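Local coordinates for natterin-like protein (Lethenteron camtschaticum, PDB 6IUL) that acts as a pore-forming cytotoxin of lamprey immunity, probably recognising cell-surface glycans through a jacalin-like lectin domain and forming an aerolysin-type pore, at residues Q167-K172 and I268-I273; F188-K193 and V264-G269; I194-S199 and G301-K306; K246-T251 and T305-V310. All blocks are in the same frame, centred on the assembly; numbering follows the deposited sequence.

Interaction 1 of 4, residues Q167-K172 and I268-I273; sequences QMEEIK and IGRADI
Gln-167 to Glu-169 and Ile-268 to Arg-270 form an antiparallel pairing between strands 166-178 and 260-285 in the elongated region of the molecule. Gln-167 and Arg-270 make a hydrogen-bonded pair, Gln-167 N giving to Arg-270 O at 2.8 Å and Arg-270 N to Gln-167 O at 2.7 Å. Glu-169 and Ile-268 repeat this, Glu-169 N to Ile-268 O and Ile-268 N to Glu-169 O, both 3.0 Å. Between them, Met-168 faces Gly-269 in a non-hydrogen-bonded pair: a bend at chi2 (-55°) brings SD to 3.6 Å from Gly-269 CA, over backbone that carries no side chain. Glu-169 rests its carboxylate against the aliphatic part of Arg-270, with OE2 3.3 Å from Arg-270 CD, while NE is too distant for a salt bridge; the arginine instead turns NH1 to Asp-272 OD2, 2.9 Å away on its own strand. On the same face as Glu-169 and Arg-270, Ile-171 CD1 packs against Ile-268 CB at 3.7 Å. Phe-74 of the second subunit also packs on Ile-171. Beyond this pairing Ile-171 and Lys-172 both face Ala-266, a classic beta bulge in the long, twisted strands of an aerolysin-type fold.

Interaction 2 of 4, residues F188-K193 and V264-G269; sequences FESSKK and VVANIG
Phe-188 and Val-264 reach toward each other tip to tip between strands 184-200 and 260-285, which run in roughly the same direction (29° apart) with no hydrogen bond between the two segments. At closest approach their axes are 8.6 Å apart, a spacing filled by side chains. Phe-188 carries CG anti to its backbone N (chi1 -178°), and the ring is carried toward strand 260-285. Val-264 also has CG1 anti to its backbone N, and this methyl sits over one face of the ring in a CH-pi contact. It lies 3.7 Å from the centroid, displaced somewhat toward the rim on the side of CE1, the closest ring atom at 3.6 Å. Ala-266 meets the same ring differently: its CB comes in at the edge, near the ring plane, 3.8 Å from Phe-188 CZ. The ring therefore has one aliphatic group on a face and another at its rim. The methyl of Ala-266 also faces Ser-190, and Ser-190 OG is 4.0 Å from Ala-266 CB. Farther along, the side chain of Lys-192 crosses Ile-268, Lys-192 CD standing 4.2 Å from Ile-268 CG2. Lys-192 NZ makes a long, weak ion pair with Glu-169 OE1. Lys-172 adds a cation-pi contact to Phe-188, and the ring of Phe-252 meets it as well. Strands that face one another through side chains rather than backbone bonds are consistent with the curled, sandwich-like beta module of ETX/MTX2-family toxins.

Interaction 3 of 4, residues I194-S199 and G301-K306; sequences IIKKSS and GLTYTK
A water molecule links Ile-195 to Tyr-304 across the contact, accepting from Ile-195 N at 2.7 Å and hydrogen-bonding Tyr-304 OH, also at 2.7 Å. The bridge ties the phenol end of the tyrosine to the backbone of the neighbouring strand, while Ile-195 O lies in the ring plane at its edge, near CE1. Ile-194 covers one face of the ring. Its CG2 stands 3.8 Å from the centroid and only 3° off the normal, a well-centred CH-pi contact; Ile-194 CB is 3.8 Å from Tyr-304 CD1, and Ile-194 CD1 reaches Tyr-304 CB. With CG beside its own backbone N (chi1 -72°), the tyrosine ring is placed against Ile-194, and the two side chains slide past each other in opposite directions. Strands 184-200 and 290-313 here run antiparallel, part of the twisted sheet of an aerolysin-type toxin module, in which 290-313 also pairs with 260-285 through Thr-303 and Ala-271. Lys-197 and Leu-302 form a hydrogen-bonded pair, with Lys-197 N to Leu-302 O at 3.0 Å and Leu-302 N to Lys-197 O at 2.9 Å. Lys-197 O also receives a CA-H...O contact from Gly-301 CA. Leu-302 sends CD2 to 3.6 Å from Ile-195 O, and Lys-196 extends across Thr-303, Lys-196 CE passing 3.8 Å from Thr-303 OG1.

Interaction 4 of 4, residues K246-T251 and T305-V310; sequences KTETLT and TKMTAV
Met-307 projects from strand 290-313 toward strand 241-256 and slides past Glu-248 in the opposite direction. Its CB packs on Leu-250 CB at 3.9 Å. CG, set beside the methionine's own backbone N (chi1 -75°), lies 4.0 Å from Glu-248 CB and equally near the glutamate CG. From there the chain is extended: SD passes 3.7 Å from Glu-248 O, and the terminal CE ends 3.5 Å from Glu-248 CB, although the exact position of this methyl is doubtful. Met-307 thus lies against both backbone and side chain of Glu-248, with Lys-192 and Ile-268 packing around it from other strands. Leu-250 continues the apolar contact, its CD2 lying 3.6 Å from Thr-308 C and also touching Ala-309 CB. At the other end the contact turns ionic. Lys-306 crosses Glu-248 at about a right angle, laying CD and CE beside Glu-248 OE1, while Lys-306 NZ makes a long salt bridge of 3.4 Å to that oxygen. The other carboxylate oxygen, OE2, is met on its syn side by Lys-246 NZ at 3.1 Å, somewhat out of the plane. Two lysines, one from each segment, therefore share one carboxylate, an arrangement that would probably stabilise its negative charge. No hydrogen bond crosses between the segments; side-chain packing and the salt bridge join them, consistent with opposed strands of the curled beta module of an aerolysin-type toxin, with a salt-bridge network of Lys-246, Glu-248 and Lys-306 bordering the apolar contact.

Overall arrangement
All four interactions lie in the ETX/MTX2-like toxin region of the chain, on the same side of the chain's centre. Interactions 1 and 3 are backbone pairings, their centres about 10 Å apart; they are connected through strands 260-285 and 290-313, which are themselves paired. Interactions 2 and 4, centres only about 5 Å apart, are side-chain contacts between strands that do not pair directly. Interaction 1 is about 10 Å from each, sharing strand 260-285 with interaction 2. Along the chain the segments run 167-172, 188-193, 194-199, 246-251, 264-273 and 301-310, so interactions 1 and 2 each alternate with 3 and 4. The second subunit touches interactions 1, 2 and 4, placing this elongated module partly at the subunit interface.

Interaction 1 of 4, residues Q167-K172 and I268-I273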
# COMPACT_ATOMS: atom_id res chain seq x y z
N GLN A 167 -16.35 -17.85 5.92
CA GLN A 167 -15.78 -19.16 5.60
C GLN A 167 -14.68 -19.50 6.63
O GLN A 167 -13.74 -18.71 6.85
CB GLN A 167 -15.14 -19.20 4.18
CG GLN A 167 -16.06 -19.06 2.94
CD GLN A 167 -17.26 -20.04 2.84
OE1 GLN A 167 -17.93 -20.07 1.82
NE2 GLN A 167 -17.56 -20.78 3.91
N MET A 168 -14.80 -20.70 7.20
CA MET A 168 -13.88 -21.21 8.21
C MET A 168 -12.74 -21.97 7.55
O MET A 168 -12.95 -22.71 6.58
CB MET A 168 -14.64 -22.13 9.18
CG MET A 168 -15.76 -21.45 9.95
SD MET A 168 -15.26 -19.96 10.88
CE MET A 168 -16.72 -19.77 11.93
N GLU A 169 -11.54 -21.73 8.05
CA GLU A 169 -10.35 -22.40 7.59
C GLU A 169 -9.67 -22.98 8.85
O GLU A 169 -9.57 -22.30 9.88
CB GLU A 169 -9.32 -21.42 6.99
CG GLU A 169 -9.81 -20.20 6.27
CD GLU A 169 -8.65 -19.30 5.84
OE1 GLU A 169 -7.49 -19.56 6.20
OE2 GLU A 169 -8.93 -18.34 5.10
N GLU A 170 -9.14 -24.17 8.71
CA GLU A 170 -8.39 -24.80 9.78
C GLU A 170 -6.96 -24.26 9.76
O GLU A 170 -6.36 -24.01 8.73
CB GLU A 170 -8.38 -26.30 9.60
CG GLU A 170 -9.69 -27.02 9.86
CD GLU A 170 -9.51 -28.57 9.83
OE1 GLU A 170 -10.47 -29.27 10.23
OE2 GLU A 170 -8.42 -29.09 9.40
N ILE A 171 -6.41 -24.03 10.92
CA ILE A 171 -5.07 -23.51 11.01
C ILE A 171 -4.13 -24.56 11.60
O ILE A 171 -2.97 -24.70 11.17
CB ILE A 171 -5.06 -22.27 11.93
CG1 ILE A 171 -5.89 -21.17 11.30
CG2 ILE A 171 -3.60 -21.80 12.19
CD1 ILE A 171 -6.22 -20.06 12.26
N LYS A 172 -4.59 -25.28 12.61
CA LYS A 172 -3.66 -26.19 13.31
C LYS A 172 -4.40 -27.31 14.00
O LYS A 172 -5.52 -27.10 14.55
CB LYS A 172 -2.83 -25.42 14.34
CG LYS A 172 -1.88 -26.30 15.18
CD LYS A 172 -0.99 -25.48 16.10
CE LYS A 172 -0.04 -26.38 16.90
NZ LYS A 172 0.86 -25.61 17.79
N ILE A 268 -10.11 -20.12 11.94
CA ILE A 268 -10.39 -18.69 11.79
C ILE A 268 -11.39 -18.47 10.69
O ILE A 268 -11.48 -19.25 9.74
CB ILE A 268 -9.12 -17.88 11.53
CG1 ILE A 268 -9.35 -16.43 11.89
CG2 ILE A 268 -8.68 -18.11 10.11
CD1 ILE A 268 -8.13 -15.52 11.78
N GLY A 269 -12.22 -17.45 10.86
CA GLY A 269 -13.22 -17.15 9.82
C GLY A 269 -12.78 -16.02 8.89
O GLY A 269 -12.23 -15.03 9.34
N ARG A 270 -13.06 -16.18 7.62
CA ARG A 270 -12.69 -15.22 6.58
C ARG A 270 -13.95 -14.75 5.85
O ARG A 270 -14.76 -15.57 5.41
CB ARG A 270 -11.79 -15.92 5.58
CG ARG A 270 -11.33 -15.11 4.41
CD ARG A 270 -10.56 -16.00 3.45
NE ARG A 270 -9.87 -15.22 2.41
CZ ARG A 270 -10.43 -14.79 1.26
NH1 ARG A 270 -11.71 -15.03 0.99
NH2 ARG A 270 -9.68 -14.12 0.39
N ALA A 271 -14.09 -13.45 5.68
CA ALA A 271 -15.25 -12.91 4.98
C ALA A 271 -14.87 -11.86 3.95
O ALA A 271 -14.18 -10.90 4.28
CB ALA A 271 -16.24 -12.33 5.97
N ASP A 272 -15.33 -12.09 2.71
CA ASP A 272 -15.28 -11.10 1.63
C ASP A 272 -16.46 -10.18 1.75
O ASP A 272 -17.58 -10.63 1.87
CB ASP A 272 -15.31 -11.78 0.25
CG ASP A 272 -13.97 -12.45 -0.09
OD1 ASP A 272 -12.95 -11.74 -0.21
OD2 ASP A 272 -13.91 -13.68 -0.23
N ILE A 273 -16.19 -8.87 1.73
CA ILE A 273 -17.23 -7.88 1.87
C ILE A 273 -17.41 -7.09 0.57
O ILE A 273 -16.44 -6.59 -0.01
CB ILE A 273 -16.92 -6.91 3.02
CG1 ILE A 273 -16.66 -7.69 4.31
CG2 ILE A 273 -18.06 -5.91 3.19
CD1 ILE A 273 -16.46 -6.85 5.56

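Interaction 2 of 4, residues F188-K193 and V264-G269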
# COMPACT_ATOMS: atom_id res chain seq x y z
N PHE A 188 -2.09 -25.23 24.68
CA PHE A 188 -2.17 -25.11 23.23
C PHE A 188 -1.85 -23.67 22.81
O PHE A 188 -2.35 -22.70 23.41
CB PHE A 188 -3.58 -25.44 22.79
CG PHE A 188 -3.78 -25.41 21.30
CD1 PHE A 188 -3.53 -26.51 20.53
CD2 PHE A 188 -4.26 -24.27 20.69
CE1 PHE A 188 -3.73 -26.48 19.15
CE2 PHE A 188 -4.48 -24.21 19.32
CZ PHE A 188 -4.21 -25.31 18.55
N GLU A 189 -1.03 -23.55 21.77
CA GLU A 189 -0.73 -22.28 21.13
C GLU A 189 -0.87 -22.40 19.62
O GLU A 189 -0.53 -23.42 19.05
CB GLU A 189 0.70 -21.92 21.43
CG GLU A 189 0.96 -21.42 22.81
CD GLU A 189 2.45 -21.12 23.06
OE1 GLU A 189 3.29 -21.35 22.18
OE2 GLU A 189 2.76 -20.71 24.19
N SER A 190 -1.34 -21.33 18.96
CA SER A 190 -1.40 -21.29 17.52
C SER A 190 -1.32 -19.88 17.00
O SER A 190 -1.72 -18.95 17.69
CB SER A 190 -2.68 -21.95 17.02
OG SER A 190 -2.69 -21.97 15.60
N SER A 191 -0.83 -19.72 15.78
CA SER A 191 -0.77 -18.38 15.14
C SER A 191 -0.94 -18.49 13.63
O SER A 191 -0.65 -19.54 13.02
CB SER A 191 0.55 -17.68 15.46
OG SER A 191 1.69 -18.42 14.95
N LYS A 192 -1.40 -17.39 13.04
CA LYS A 192 -1.61 -17.27 11.59
C LYS A 192 -1.50 -15.84 11.08
O LYS A 192 -2.17 -14.91 11.58
CB LYS A 192 -3.02 -17.75 11.21
CG LYS A 192 -3.22 -17.76 9.69
CD LYS A 192 -4.57 -18.25 9.28
CE LYS A 192 -4.83 -18.05 7.80
NZ LYS A 192 -3.85 -18.71 6.93
N LYS A 193 -0.66 -15.69 10.08
CA LYS A 193 -0.57 -14.45 9.32
C LYS A 193 -1.86 -14.21 8.54
O LYS A 193 -2.32 -15.12 7.82
CB LYS A 193 0.59 -14.54 8.32
CG LYS A 193 0.61 -13.34 7.38
CD LYS A 193 1.71 -13.43 6.36
CE LYS A 193 1.75 -12.16 5.49
NZ LYS A 193 2.91 -12.20 4.59
N VAL A 264 -7.44 -31.06 19.42
CA VAL A 264 -7.72 -29.60 19.35
C VAL A 264 -7.47 -29.11 17.95
O VAL A 264 -6.39 -29.33 17.37
CB VAL A 264 -6.83 -28.83 20.30
CG1 VAL A 264 -7.09 -27.34 20.21
CG2 VAL A 264 -7.02 -29.34 21.72
N VAL A 265 -8.47 -28.45 17.41
CA VAL A 265 -8.34 -27.84 16.07
C VAL A 265 -8.56 -26.34 16.19
O VAL A 265 -9.58 -25.90 16.72
CB VAL A 265 -9.35 -28.41 15.08
CG1 VAL A 265 -9.19 -27.74 13.74
CG2 VAL A 265 -9.16 -29.92 14.95
N ALA A 266 -7.58 -25.58 15.73
CA ALA A 266 -7.69 -24.13 15.65
C ALA A 266 -8.16 -23.68 14.27
O ALA A 266 -7.62 -24.13 13.24
CB ALA A 266 -6.36 -23.45 16.01
N ASN A 267 -9.12 -22.77 14.31
CA ASN A 267 -9.81 -22.22 13.12
C ASN A 267 -9.84 -20.68 13.12
O ASN A 267 -9.63 -20.02 14.15
CB ASN A 267 -11.26 -22.71 13.05
CG ASN A 267 -11.37 -24.21 12.99
OD1 ASN A 267 -10.89 -24.84 12.04
ND2 ASN A 267 -11.98 -24.80 14.04
N ILE A 268 -10.11 -20.12 11.94
CA ILE A 268 -10.39 -18.69 11.79
C ILE A 268 -11.39 -18.47 10.69
O ILE A 268 -11.48 -19.25 9.74
CB ILE A 268 -9.12 -17.88 11.53
CG1 ILE A 268 -9.35 -16.43 11.89
CG2 ILE A 268 -8.68 -18.11 10.11
CD1 ILE A 268 -8.13 -15.52 11.78
N GLY A 269 -12.22 -17.45 10.86
CA GLY A 269 -13.22 -17.15 9.82
C GLY A 269 -12.78 -16.02 8.89
O GLY A 269 -12.23 -15.03 9.34

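Interaction 3 of 4, residues I194-S199 and G301-K306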
# COMPACT_ATOMS: atom_id res chain seq x y z
N ILE A 194 -2.44 -13.02 8.69
CA ILE A 194 -3.59 -12.62 7.86
C ILE A 194 -3.33 -11.26 7.22
O ILE A 194 -2.57 -10.45 7.75
CB ILE A 194 -4.92 -12.54 8.66
CG1 ILE A 194 -4.83 -11.52 9.77
CG2 ILE A 194 -5.29 -13.90 9.23
CD1 ILE A 194 -6.13 -11.22 10.47
N ILE A 195 -3.98 -11.03 6.10
CA ILE A 195 -3.92 -9.72 5.41
C ILE A 195 -5.35 -9.17 5.23
O ILE A 195 -6.09 -9.64 4.35
CB ILE A 195 -3.25 -9.86 4.04
CG1 ILE A 195 -1.90 -10.59 4.21
CG2 ILE A 195 -3.09 -8.50 3.35
CD1 ILE A 195 -1.02 -10.65 2.98
N LYS A 196 -5.75 -8.21 6.05
CA LYS A 196 -7.04 -7.51 5.89
C LYS A 196 -6.95 -6.50 4.74
O LYS A 196 -5.89 -5.93 4.50
CB LYS A 196 -7.43 -6.80 7.17
CG LYS A 196 -7.81 -7.71 8.33
CD LYS A 196 -8.08 -6.89 9.61
CE LYS A 196 -9.00 -7.62 10.57
NZ LYS A 196 -9.10 -7.04 11.94
N LYS A 197 -8.04 -6.30 4.01
CA LYS A 197 -8.05 -5.37 2.88
C LYS A 197 -9.27 -4.47 2.89
O LYS A 197 -10.36 -4.92 3.26
CB LYS A 197 -7.96 -6.12 1.56
CG LYS A 197 -6.62 -6.79 1.32
CD LYS A 197 -6.39 -7.23 -0.12
CE LYS A 197 -4.88 -7.33 -0.35
NZ LYS A 197 -4.48 -7.80 -1.69
N SER A 198 -9.07 -3.24 2.43
CA SER A 198 -10.13 -2.24 2.30
C SER A 198 -9.99 -1.46 0.98
O SER A 198 -8.87 -1.06 0.59
CB SER A 198 -10.06 -1.25 3.45
OG SER A 198 -10.61 -1.77 4.64
N SER A 199 -11.10 -1.25 0.29
CA SER A 199 -11.13 -0.55 -0.99
C SER A 199 -12.45 0.19 -1.19
O SER A 199 -13.54 -0.41 -1.20
CB SER A 199 -10.90 -1.51 -2.13
OG SER A 199 -11.10 -0.84 -3.37
N GLY A 301 -13.92 -5.38 0.65
CA GLY A 301 -13.05 -5.65 1.76
C GLY A 301 -12.78 -7.13 1.95
O GLY A 301 -13.47 -7.97 1.44
N LEU A 302 -11.75 -7.40 2.73
CA LEU A 302 -11.46 -8.72 3.24
C LEU A 302 -11.20 -8.58 4.73
O LEU A 302 -10.40 -7.73 5.15
CB LEU A 302 -10.24 -9.31 2.55
CG LEU A 302 -9.81 -10.71 3.05
CD1 LEU A 302 -10.93 -11.71 2.84
CD2 LEU A 302 -8.58 -11.22 2.30
N THR A 303 -11.92 -9.34 5.53
CA THR A 303 -11.72 -9.29 6.97
C THR A 303 -11.70 -10.71 7.56
O THR A 303 -12.06 -11.69 6.88
CB THR A 303 -12.80 -8.45 7.65
OG1 THR A 303 -12.39 -8.14 8.98
CG2 THR A 303 -14.15 -9.16 7.69
N TYR A 304 -11.26 -10.80 8.80
CA TYR A 304 -11.16 -12.07 9.51
C TYR A 304 -11.75 -11.91 10.90
O TYR A 304 -11.69 -10.83 11.48
CB TYR A 304 -9.72 -12.56 9.63
CG TYR A 304 -9.09 -13.05 8.37
CD1 TYR A 304 -8.48 -12.16 7.46
CD2 TYR A 304 -9.04 -14.41 8.08
CE1 TYR A 304 -7.87 -12.62 6.30
CE2 TYR A 304 -8.43 -14.88 6.92
CZ TYR A 304 -7.86 -13.98 6.03
OH TYR A 304 -7.27 -14.46 4.88
N THR A 305 -12.31 -13.01 11.43
CA THR A 305 -12.71 -13.06 12.83
C THR A 305 -11.49 -13.35 13.70
O THR A 305 -10.37 -13.54 13.22
CB THR A 305 -13.73 -14.19 13.08
OG1 THR A 305 -13.12 -15.45 12.80
CG2 THR A 305 -14.90 -14.06 12.15
N LYS A 306 -11.71 -13.41 15.00
CA LYS A 306 -10.69 -13.92 15.95
C LYS A 306 -10.51 -15.42 15.75
O LYS A 306 -11.44 -16.11 15.30
CB LYS A 306 -11.08 -13.63 17.42
CG LYS A 306 -10.84 -12.17 17.89
CD LYS A 306 -9.71 -11.53 17.07
CE LYS A 306 -9.28 -10.13 17.45
NZ LYS A 306 -8.43 -10.12 18.66
O HOH W 1 -4.99 -13.08 4.63

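Interaction 4 of 4, residues K246-T251 and T305-V310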
# COMPACT_ATOMS: atom_id res chain seq x y z
N LYS A 246 -1.19 -8.70 9.69
CA LYS A 246 -1.34 -8.95 11.12
C LYS A 246 -1.03 -10.44 11.39
O LYS A 246 -1.13 -11.28 10.51
CB LYS A 246 -2.79 -8.57 11.43
CG LYS A 246 -3.31 -8.68 12.86
CD LYS A 246 -4.36 -7.57 13.13
CE LYS A 246 -5.60 -7.97 13.95
NZ LYS A 246 -5.30 -8.54 15.28
N THR A 247 -0.62 -10.75 12.60
CA THR A 247 -0.55 -12.13 13.05
C THR A 247 -1.58 -12.34 14.16
O THR A 247 -1.47 -11.79 15.26
CB THR A 247 0.86 -12.50 13.55
OG1 THR A 247 1.81 -12.30 12.49
CG2 THR A 247 0.90 -13.93 13.97
N GLU A 248 -2.58 -13.15 13.86
CA GLU A 248 -3.59 -13.57 14.85
C GLU A 248 -3.03 -14.73 15.70
O GLU A 248 -2.27 -15.58 15.21
CB GLU A 248 -4.89 -13.96 14.14
CG GLU A 248 -6.14 -13.52 14.87
CD GLU A 248 -6.33 -12.01 14.99
OE1 GLU A 248 -6.78 -11.58 16.05
OE2 GLU A 248 -6.02 -11.27 14.04
N THR A 249 -3.35 -14.74 17.00
CA THR A 249 -2.86 -15.76 17.91
C THR A 249 -3.97 -16.31 18.79
O THR A 249 -5.00 -15.68 18.98
CB THR A 249 -1.72 -15.27 18.83
OG1 THR A 249 -2.21 -14.29 19.74
CG2 THR A 249 -0.59 -14.68 18.01
N LEU A 250 -3.70 -17.49 19.35
CA LEU A 250 -4.60 -18.12 20.29
C LEU A 250 -3.82 -19.02 21.22
O LEU A 250 -2.99 -19.80 20.76
CB LEU A 250 -5.65 -18.94 19.51
CG LEU A 250 -6.72 -19.65 20.33
CD1 LEU A 250 -7.57 -18.72 21.17
CD2 LEU A 250 -7.59 -20.47 19.40
N THR A 251 -4.08 -18.92 22.52
CA THR A 251 -3.47 -19.82 23.49
C THR A 251 -4.46 -20.12 24.63
O THR A 251 -5.20 -19.24 25.06
CB THR A 251 -2.17 -19.27 24.04
OG1 THR A 251 -1.57 -20.24 24.89
CG2 THR A 251 -2.37 -18.00 24.87
N THR A 305 -12.31 -13.01 11.43
CA THR A 305 -12.71 -13.06 12.83
C THR A 305 -11.49 -13.35 13.70
O THR A 305 -10.37 -13.54 13.22
CB THR A 305 -13.73 -14.19 13.08
OG1 THR A 305 -13.12 -15.45 12.80
CG2 THR A 305 -14.90 -14.06 12.15
N LYS A 306 -11.71 -13.41 15.00
CA LYS A 306 -10.69 -13.92 15.95
C LYS A 306 -10.51 -15.42 15.75
O LYS A 306 -11.44 -16.11 15.30
CB LYS A 306 -11.08 -13.63 17.42
CG LYS A 306 -10.84 -12.17 17.89
CD LYS A 306 -9.71 -11.53 17.07
CE LYS A 306 -9.28 -10.13 17.45
NZ LYS A 306 -8.43 -10.12 18.66
N MET A 307 -9.31 -15.93 16.03
CA MET A 307 -9.06 -17.34 16.06
C MET A 307 -9.88 -18.00 17.16
O MET A 307 -9.94 -17.49 18.25
CB MET A 307 -7.59 -17.65 16.33
CG MET A 307 -6.72 -17.42 15.13
SD MET A 307 -5.05 -17.97 15.45
CE MET A 307 -4.39 -17.43 13.94
N THR A 308 -10.43 -19.17 16.86
CA THR A 308 -11.13 -19.99 17.86
C THR A 308 -10.62 -21.43 17.78
O THR A 308 -9.80 -21.77 16.92
CB THR A 308 -12.65 -19.98 17.59
OG1 THR A 308 -12.87 -20.49 16.25
CG2 THR A 308 -13.21 -18.51 17.71
N ALA A 309 -11.09 -22.28 18.68
CA ALA A 309 -10.68 -23.67 18.66
C ALA A 309 -11.80 -24.61 19.11
O ALA A 309 -12.68 -24.25 19.89
CB ALA A 309 -9.45 -23.84 19.53
N VAL A 310 -11.79 -25.81 18.55
CA VAL A 310 -12.67 -26.88 18.98
C VAL A 310 -11.82 -28.00 19.63
O VAL A 310 -10.85 -28.50 19.02
CB VAL A 310 -13.46 -27.45 17.80
CG1 VAL A 310 -14.32 -28.62 18.26
CG2 VAL A 310 -14.34 -26.37 17.16